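Local coordinates for probable LRR receptor-like serine/threonine-protein kinase At4g26540 (PDB 5HZ0), which acts as a plasma-membrane receptor kinase for RGF peptide hormones, which maintain the root stem cell niche, and binds them through its extracellular leucine-rich repeat domain, at residues T465-S470 and I474-N479; G580-L585 and L594-N599. The protein carries 5 engineered substitutions. All coordinates share one frame; numbering follows the deposited sequence.

Contact 1 (T465-S470 and I474-N479); sequences TTLPKS and IDFSDN
L467 reaches across the interior of the leucine-rich repeat solenoid and sets one methyl, CD1, against the rim of the F476 ring. The methyl lies near the ring plane, 3.8 Å from F476 CE2, so the leucine abuts the phenyl edge instead of covering a face, and the two side chains approach from opposite directions. The same CD1 also meets I474 CD1 at 4.0 Å, which makes this single methyl the point where the loop T465-S470 touches both inward-facing residues of I474-N479. I474 divides its work between two branches. Its CG1 arm, anti to the carbonyl carbon (chi1 -67°), carries CD1 out to the leucine, while CG2 sits 3.6 Å above the plane of F476, over the ring centre. The phenyl is thus braced by isoleucine on one face and by leucine at its edge. The backbone turn after the strand is tied by D475 OD1, which accepts from both S477 N and S477 OG in an Asx turn. I474 and D475 belong to strand 473-475, whose backbone bonds to strands 450-452 and 497-499 on either side; L467 and F476 both also pack on L451 of strand 450-452, and I474 on L498 of strand 497-499.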
ATOM      1  N   THR A 465     -19.791  -1.474 -30.967  1.00 66.89           N
ATOM      2  CA  THR A 465     -18.739  -0.645 -31.570  1.00 62.37           C
ATOM      3  C   THR A 465     -18.331   0.499 -30.660  1.00 48.34           C
ATOM      4  O   THR A 465     -17.284   1.120 -30.847  1.00 40.94           O
ATOM      5  CB  THR A 465     -19.217   0.002 -32.880  1.00 70.19           C
ATOM      6  OG1 THR A 465     -20.566   0.466 -32.717  1.00 72.69           O
ATOM      7  CG2 THR A 465     -19.148  -0.991 -34.033  1.00 72.71           C
ATOM      8  N   THR A 466     -19.182   0.781 -29.686  1.00 41.43           N
ATOM      9  CA  THR A 466     -18.999   1.918 -28.814  1.00 40.24           C
ATOM     10  C   THR A 466     -18.005   1.590 -27.704  1.00 43.57           C
ATOM     11  O   THR A 466     -17.503   2.490 -27.046  1.00 51.22           O
ATOM     12  CB  THR A 466     -20.357   2.364 -28.226  1.00 40.94           C
ATOM     13  OG1 THR A 466     -21.313   2.479 -29.287  1.00 36.93           O
ATOM     14  CG2 THR A 466     -20.244   3.699 -27.504  1.00 39.34           C
ATOM     15  N   LEU A 467     -17.688   0.310 -27.511  1.00 35.23           N
ATOM     16  CA  LEU A 467     -16.849  -0.075 -26.371  1.00 27.51           C
ATOM     17  C   LEU A 467     -15.572  -0.847 -26.732  1.00 20.14           C
ATOM     18  O   LEU A 467     -15.581  -1.684 -27.625  1.00 16.42           O
ATOM     19  CB  LEU A 467     -17.684  -0.860 -25.353  1.00 26.33           C
ATOM     20  CG  LEU A 467     -18.792  -0.057 -24.650  1.00 25.05           C
ATOM     21  CD1 LEU A 467     -19.618  -0.922 -23.691  1.00 18.69           C
ATOM     22  CD2 LEU A 467     -18.218   1.168 -23.928  1.00 20.81           C
ATOM     23  N   PRO A 468     -14.462  -0.557 -26.030  1.00 17.28           N
ATOM     24  CA  PRO A 468     -13.193  -1.250 -26.293  1.00 16.00           C
ATOM     25  C   PRO A 468     -13.195  -2.691 -25.823  1.00 19.28           C
ATOM     26  O   PRO A 468     -13.714  -2.989 -24.749  1.00 26.13           O
ATOM     27  CB  PRO A 468     -12.164  -0.433 -25.503  1.00 10.96           C
ATOM     28  CG  PRO A 468     -12.936   0.354 -24.535  1.00  8.84           C
ATOM     29  CD  PRO A 468     -14.280   0.606 -25.150  1.00 15.10           C
ATOM     30  N   LYS A 469     -12.570  -3.568 -26.599  1.00 17.13           N
ATOM     31  CA  LYS A 469     -12.694  -5.008 -26.387  1.00 18.00           C
ATOM     32  C   LYS A 469     -11.793  -5.527 -25.267  1.00 15.51           C
ATOM     33  O   LYS A 469     -11.787  -6.717 -24.950  1.00 18.29           O
ATOM     34  CB  LYS A 469     -12.413  -5.749 -27.695  1.00 16.67           C
ATOM     35  CG  LYS A 469     -13.340  -5.343 -28.840  1.00 19.28           C
ATOM     36  CD  LYS A 469     -13.207  -6.317 -30.002  1.00 28.96           C
ATOM     37  CE  LYS A 469     -13.917  -5.826 -31.255  1.00 33.07           C
ATOM     38  NZ  LYS A 469     -13.890  -6.871 -32.322  1.00 37.38           N
ATOM     39  N   SER A 470     -11.031  -4.622 -24.669  1.00 14.86           N
ATOM     40  CA  SER A 470     -10.159  -4.968 -23.555  1.00 13.59           C
ATOM     41  C   SER A 470     -10.867  -4.872 -22.209  1.00 10.09           C
ATOM     42  O   SER A 470     -10.268  -5.192 -21.180  1.00  9.77           O
ATOM     43  CB  SER A 470      -8.941  -4.044 -23.546  1.00 13.07           C
ATOM     44  OG  SER A 470      -9.349  -2.690 -23.437  1.00 12.06           O
ATOM     45  N   ILE A 474     -17.639  -3.597 -16.377  1.00 13.13           N
ATOM     46  CA  ILE A 474     -18.576  -2.595 -16.885  1.00 12.34           C
ATOM     47  C   ILE A 474     -19.723  -2.377 -15.910  1.00  5.90           C
ATOM     48  O   ILE A 474     -20.426  -3.317 -15.592  1.00  9.54           O
ATOM     49  CB  ILE A 474     -19.184  -3.009 -18.235  1.00  8.83           C
ATOM     50  CG1 ILE A 474     -18.116  -3.027 -19.324  1.00  9.27           C
ATOM     51  CG2 ILE A 474     -20.310  -2.062 -18.643  1.00  6.63           C
ATOM     52  CD1 ILE A 474     -18.672  -3.411 -20.671  1.00  9.25           C
ATOM     53  N   ASP A 475     -19.906  -1.151 -15.425  1.00 15.57           N
ATOM     54  CA  ASP A 475     -21.096  -0.836 -14.650  1.00 11.90           C
ATOM     55  C   ASP A 475     -21.785   0.414 -15.202  1.00  7.82           C
ATOM     56  O   ASP A 475     -21.328   1.529 -14.980  1.00  9.93           O
ATOM     57  CB  ASP A 475     -20.686  -0.606 -13.190  1.00 13.07           C
ATOM     58  CG  ASP A 475     -21.869  -0.630 -12.227  1.00 15.95           C
ATOM     59  OD1 ASP A 475     -23.025  -0.571 -12.694  1.00 15.05           O
ATOM     60  OD2 ASP A 475     -21.633  -0.697 -10.995  1.00 13.01           O
ATOM     61  N   PHE A 476     -22.899   0.212 -15.905  1.00  7.57           N
ATOM     62  CA  PHE A 476     -23.757   1.290 -16.427  1.00  4.85           C
ATOM     63  C   PHE A 476     -25.052   1.453 -15.623  1.00 12.20           C
ATOM     64  O   PHE A 476     -25.987   2.127 -16.050  1.00 11.63           O
ATOM     65  CB  PHE A 476     -24.039   1.130 -17.925  1.00  7.39           C
ATOM     66  CG  PHE A 476     -22.795   1.146 -18.788  1.00  8.14           C
ATOM     67  CD1 PHE A 476     -21.599   1.668 -18.309  1.00  7.84           C
ATOM     68  CD2 PHE A 476     -22.828   0.647 -20.077  1.00  8.45           C
ATOM     69  CE1 PHE A 476     -20.465   1.677 -19.093  1.00  9.76           C
ATOM     70  CE2 PHE A 476     -21.696   0.654 -20.863  1.00 11.08           C
ATOM     71  CZ  PHE A 476     -20.514   1.174 -20.376  1.00  9.31           C
ATOM     72  N   SER A 477     -25.139   0.760 -14.501  1.00  9.42           N
ATOM     73  CA  SER A 477     -26.390   0.710 -13.758  1.00 13.01           C
ATOM     74  C   SER A 477     -26.877   2.072 -13.297  1.00  7.73           C
ATOM     75  O   SER A 477     -26.104   3.001 -13.141  1.00  5.33           O
ATOM     76  CB  SER A 477     -26.305  -0.259 -12.569  1.00  4.22           C
ATOM     77  OG  SER A 477     -25.299   0.128 -11.659  1.00  6.75           O
ATOM     78  N   ASP A 478     -28.186   2.169 -13.105  1.00 12.45           N
ATOM     79  CA  ASP A 478     -28.828   3.393 -12.647  1.00  8.38           C
ATOM     80  C   ASP A 478     -28.623   4.542 -13.635  1.00  7.39           C
ATOM     81  O   ASP A 478     -28.026   5.565 -13.321  1.00  5.97           O
ATOM     82  CB  ASP A 478     -28.307   3.745 -11.254  1.00  3.36           C
ATOM     83  CG  ASP A 478     -29.193   4.694 -10.531  1.00  5.90           C
ATOM     84  OD1 ASP A 478     -30.347   4.872 -10.983  1.00 13.60           O
ATOM     85  OD2 ASP A 478     -28.740   5.264  -9.512  1.00  8.12           O
ATOM     86  N   ASN A 479     -29.153   4.356 -14.835  1.00  9.87           N
ATOM     87  CA  ASN A 479     -29.176   5.390 -15.854  1.00  5.63           C
ATOM     88  C   ASN A 479     -30.531   5.337 -16.569  1.00 16.57           C
ATOM     89  O   ASN A 479     -31.464   4.664 -16.114  1.00 26.22           O
ATOM     90  CB  ASN A 479     -28.005   5.234 -16.860  1.00  4.52           C
ATOM     91  CG  ASN A 479     -26.662   5.724 -16.301  1.00  9.59           C
ATOM     92  OD1 ASN A 479     -26.444   6.927 -16.138  1.00  5.63           O
ATOM     93  ND2 ASN A 479     -25.757   4.795 -16.031  1.00  4.27           N
TER

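Contact 2 (G580-L585 and L594-N599); sequences GNLNVL and LNISYN. With NAG (2-acetamido-2-deoxy-beta-D-glucopyranose), chain E.
Near the C-terminal end of the leucine-rich repeat domain, the turn G580-L585 packs across the hydrophobic interior of the solenoid onto L594-N599, whose other side bears an N-linked glycan. Two aliphatic pairs make the contact. L582 meets I596 through both its methyls: CD1 lies 4.0 Å from I596 CG1, and CD2 is 4.1 Å from I596 CG2. The two side chains cross obliquely, and I596 presents both branches to the leucine because CG1 stands between the backbone N and the carbonyl carbon (chi1 49°). The second pair covers less surface, with L585 CD2 4.3 Å from L594 CD2. A backbone bond from L585 N to L582 O, 2.7 Å long, closes the turn that carries both leucines.

Between L594 and I596, N595 takes no part in this packing. Its CG is anti to the backbone N (chi1 -167°), which places the amide where ND2 is bonded covalently to C1 of the N-acetylglucosamine at 1.4 Å. The sugar is further held by a hydrogen bond to D572. Meanwhile OD1 of N595 accepts from S597 OG in the carbonyl plane, on a lone pair, and from S597 N at 3.3 Å, forming an Asx turn. These two bonds restrain the rotation of the amide and so probably the direction in which the sugar leaves. S597 is also the hydroxyl residue of the N-X-S glycosylation sequence. The chemistry is therefore divided by side: dispersion between methyl and methylene groups joins the two segments inside the solenoid, while the N595-S597 bonds and the N-glycosidic link lie on the other side of L594-N599, where the glycan is attached.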
ATOM      1  N   GLY A 580     -43.712 -22.626 -15.169  1.00 17.74           N
ATOM      2  CA  GLY A 580     -43.225 -23.986 -15.074  1.00 16.20           C
ATOM      3  C   GLY A 580     -42.670 -24.207 -13.694  1.00 15.90           C
ATOM      4  O   GLY A 580     -42.945 -23.431 -12.794  1.00 15.24           O
ATOM      5  N   ASN A 581     -41.890 -25.266 -13.524  1.00 24.26           N
ATOM      6  CA  ASN A 581     -41.317 -25.582 -12.228  1.00 21.96           C
ATOM      7  C   ASN A 581     -39.820 -25.317 -12.134  1.00 19.44           C
ATOM      8  O   ASN A 581     -39.221 -24.771 -13.051  1.00 21.43           O
ATOM      9  CB  ASN A 581     -41.664 -27.012 -11.805  1.00 22.28           C
ATOM     10  CG  ASN A 581     -41.010 -28.063 -12.677  1.00 24.41           C
ATOM     11  OD1 ASN A 581     -39.796 -28.232 -12.642  1.00 17.91           O
ATOM     12  ND2 ASN A 581     -41.818 -28.799 -13.439  1.00 19.67           N
ATOM     13  N   LEU A 582     -39.236 -25.653 -10.991  1.00 21.84           N
ATOM     14  CA  LEU A 582     -37.820 -25.396 -10.728  1.00 15.78           C
ATOM     15  C   LEU A 582     -36.869 -26.574 -10.906  1.00 23.01           C
ATOM     16  O   LEU A 582     -35.704 -26.472 -10.542  1.00 34.29           O
ATOM     17  CB  LEU A 582     -37.636 -24.758  -9.350  1.00 18.97           C
ATOM     18  CG  LEU A 582     -38.448 -23.469  -9.213  1.00 21.13           C
ATOM     19  CD1 LEU A 582     -38.301 -22.883  -7.827  1.00 26.53           C
ATOM     20  CD2 LEU A 582     -38.058 -22.442 -10.301  1.00 18.97           C
ATOM     21  N   ASN A 583     -37.368 -27.698 -11.408  1.00 23.34           N
ATOM     22  CA  ASN A 583     -36.602 -28.952 -11.416  1.00 18.15           C
ATOM     23  C   ASN A 583     -35.197 -28.847 -11.980  1.00 21.77           C
ATOM     24  O   ASN A 583     -34.276 -29.508 -11.501  1.00 22.04           O
ATOM     25  CB  ASN A 583     -37.389 -30.074 -12.109  1.00 22.96           C
ATOM     26  CG  ASN A 583     -38.646 -30.463 -11.332  1.00 28.89           C
ATOM     27  OD1 ASN A 583     -38.768 -30.163 -10.135  1.00 28.80           O
ATOM     28  ND2 ASN A 583     -39.588 -31.117 -12.008  1.00 28.21           N
ATOM     29  N   VAL A 584     -35.037 -27.988 -12.980  1.00 29.09           N
ATOM     30  CA  VAL A 584     -33.747 -27.739 -13.606  1.00 26.57           C
ATOM     31  C   VAL A 584     -32.716 -27.191 -12.601  1.00 26.93           C
ATOM     32  O   VAL A 584     -31.513 -27.390 -12.758  1.00 28.23           O
ATOM     33  CB  VAL A 584     -33.920 -26.792 -14.809  1.00 31.83           C
ATOM     34  CG1 VAL A 584     -34.675 -25.553 -14.387  1.00 36.85           C
ATOM     35  CG2 VAL A 584     -32.573 -26.429 -15.429  1.00 38.04           C
ATOM     36  N   LEU A 585     -33.191 -26.539 -11.546  1.00 29.41           N
ATOM     37  CA  LEU A 585     -32.295 -25.966 -10.538  1.00 39.53           C
ATOM     38  C   LEU A 585     -31.847 -26.936  -9.431  1.00 44.40           C
ATOM     39  O   LEU A 585     -30.904 -26.631  -8.691  1.00 43.10           O
ATOM     40  CB  LEU A 585     -32.950 -24.743  -9.884  1.00 37.83           C
ATOM     41  CG  LEU A 585     -32.854 -23.349 -10.506  1.00 35.74           C
ATOM     42  CD1 LEU A 585     -32.556 -23.396 -12.001  1.00 41.85           C
ATOM     43  CD2 LEU A 585     -34.150 -22.589 -10.239  1.00 30.33           C
ATOM     44  N   LEU A 594     -31.100 -17.986  -3.768  1.00 10.37           N
ATOM     45  CA  LEU A 594     -32.045 -18.158  -4.864  1.00 14.62           C
ATOM     46  C   LEU A 594     -33.255 -17.287  -4.599  1.00 10.07           C
ATOM     47  O   LEU A 594     -33.874 -17.429  -3.559  1.00 19.97           O
ATOM     48  CB  LEU A 594     -32.494 -19.619  -4.961  1.00 11.42           C
ATOM     49  CG  LEU A 594     -33.563 -19.885  -6.029  1.00 20.81           C
ATOM     50  CD1 LEU A 594     -33.094 -19.379  -7.386  1.00 15.97           C
ATOM     51  CD2 LEU A 594     -33.952 -21.372  -6.113  1.00 12.56           C
ATOM     52  N   ASN A 595     -33.576 -16.368  -5.507  1.00  9.75           N
ATOM     53  CA  ASN A 595     -34.796 -15.592  -5.365  1.00  9.32           C
ATOM     54  C   ASN A 595     -35.700 -15.817  -6.590  1.00 21.81           C
ATOM     55  O   ASN A 595     -35.399 -15.340  -7.698  1.00 17.98           O
ATOM     56  CB  ASN A 595     -34.450 -14.115  -5.162  1.00  8.55           C
ATOM     57  CG  ASN A 595     -35.633 -13.282  -4.704  1.00  9.24           C
ATOM     58  OD1 ASN A 595     -36.781 -13.688  -4.887  1.00  8.33           O
ATOM     59  ND2 ASN A 595     -35.371 -12.092  -4.118  1.00  7.41           N
ATOM     60  N   ILE A 596     -36.766 -16.602  -6.374  1.00 17.70           N
ATOM     61  CA  ILE A 596     -37.807 -16.907  -7.370  1.00 10.41           C
ATOM     62  C   ILE A 596     -39.171 -16.205  -7.195  1.00 10.07           C
ATOM     63  O   ILE A 596     -40.127 -16.517  -7.904  1.00 10.41           O
ATOM     64  CB  ILE A 596     -37.996 -18.432  -7.595  1.00 11.24           C
ATOM     65  CG1 ILE A 596     -38.145 -19.189  -6.259  1.00 11.35           C
ATOM     66  CG2 ILE A 596     -36.832 -19.007  -8.388  1.00 11.70           C
ATOM     67  CD1 ILE A 596     -39.378 -18.874  -5.476  1.00 11.06           C
ATOM     68  N   SER A 597     -39.265 -15.320  -6.215  1.00  9.44           N
ATOM     69  CA  SER A 597     -40.528 -14.710  -5.816  1.00  9.14           C
ATOM     70  C   SER A 597     -41.160 -13.815  -6.875  1.00  8.99           C
ATOM     71  O   SER A 597     -40.508 -13.392  -7.817  1.00 17.29           O
ATOM     72  CB  SER A 597     -40.340 -13.914  -4.527  1.00  8.51           C
ATOM     73  OG  SER A 597     -39.690 -12.682  -4.779  1.00 11.78           O
ATOM     74  N   TYR A 598     -42.447 -13.553  -6.716  1.00  8.92           N
ATOM     75  CA  TYR A 598     -43.229 -12.773  -7.676  1.00  8.87           C
ATOM     76  C   TYR A 598     -43.053 -13.243  -9.114  1.00  9.39           C
ATOM     77  O   TYR A 598     -42.697 -12.479  -9.994  1.00 20.16           O
ATOM     78  CB  TYR A 598     -42.995 -11.274  -7.512  1.00 12.42           C
ATOM     79  CG  TYR A 598     -43.358 -10.789  -6.130  1.00 16.36           C
ATOM     80  CD1 TYR A 598     -44.654 -10.359  -5.832  1.00 15.12           C
ATOM     81  CD2 TYR A 598     -42.412 -10.799  -5.103  1.00 19.70           C
ATOM     82  CE1 TYR A 598     -44.990  -9.930  -4.545  1.00  7.22           C
ATOM     83  CE2 TYR A 598     -42.733 -10.377  -3.831  1.00  7.02           C
ATOM     84  CZ  TYR A 598     -44.020  -9.940  -3.559  1.00 24.90           C
ATOM     85  OH  TYR A 598     -44.327  -9.522  -2.285  1.00 25.38           O
ATOM     86  N   ASN A 599     -43.284 -14.530  -9.323  1.00 18.69           N
ATOM     87  CA  ASN A 599     -43.346 -15.095 -10.652  1.00 10.61           C
ATOM     88  C   ASN A 599     -44.611 -15.927 -10.755  1.00 15.79           C
ATOM     89  O   ASN A 599     -45.439 -15.931  -9.846  1.00 14.96           O
ATOM     90  CB  ASN A 599     -42.103 -15.940 -10.967  1.00 15.00           C
ATOM     91  CG  ASN A 599     -40.963 -15.119 -11.578  1.00 19.65           C
ATOM     92  OD1 ASN A 599     -41.058 -14.661 -12.720  1.00 10.80           O
ATOM     93  ND2 ASN A 599     -39.870 -14.962 -10.828  1.00 10.37           N
TER
HETATM   94  C1  NAG E 704     -33.984 -11.735  -3.916  1.00  7.19           C
HETATM   95  C2  NAG E 704     -34.010 -10.212  -3.729  1.00 11.41           C
HETATM   96  C3  NAG E 704     -32.671  -9.634  -3.255  1.00 11.96           C
HETATM   97  C4  NAG E 704     -32.068 -10.449  -2.116  1.00 13.16           C
HETATM   98  C5  NAG E 704     -32.103 -11.935  -2.475  1.00 14.95           C
HETATM   99  C6  NAG E 704     -31.629 -12.828  -1.339  1.00 16.13           C
HETATM  100  C7  NAG E 704     -35.241  -8.533  -4.989  1.00  5.99           C
HETATM  101  C8  NAG E 704     -35.651  -8.034  -6.346  1.00  6.07           C
HETATM  102  N2  NAG E 704     -34.418  -9.575  -4.970  1.00  6.41           N
HETATM  103  O3  NAG E 704     -32.903  -8.348  -2.752  1.00 11.24           O
HETATM  104  O4  NAG E 704     -30.773  -9.961  -1.803  1.00 14.36           O
HETATM  105  O5  NAG E 704     -33.434 -12.322  -2.763  1.00 10.61           O
HETATM  106  O6  NAG E 704     -32.553 -12.749  -0.270  1.00 18.98           O
HETATM  107  O7  NAG E 704     -35.630  -7.984  -3.959  1.00  5.58           O

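Contact 1 precedes contact 2 along the chain; their centres lie 30 Å apart and their nearest atoms about 17 Å, so the two do not meet. Each crosses the interior of the leucine-rich repeat solenoid, joining a loop to the strand that follows it. Those strands, 473-475 and 593-595, belong to the same parallel ladder, with strands 497-499, 521-523, 546-548 and 570-572 between them. Strand 473-475 has a strand neighbour on both sides, whereas 593-595 is the outermost strand at its end of the ladder. Both contacts therefore repeat one structural solution, apolar side chains turned inward beside an Asx turn, in the C-terminal part of the extracellular domain.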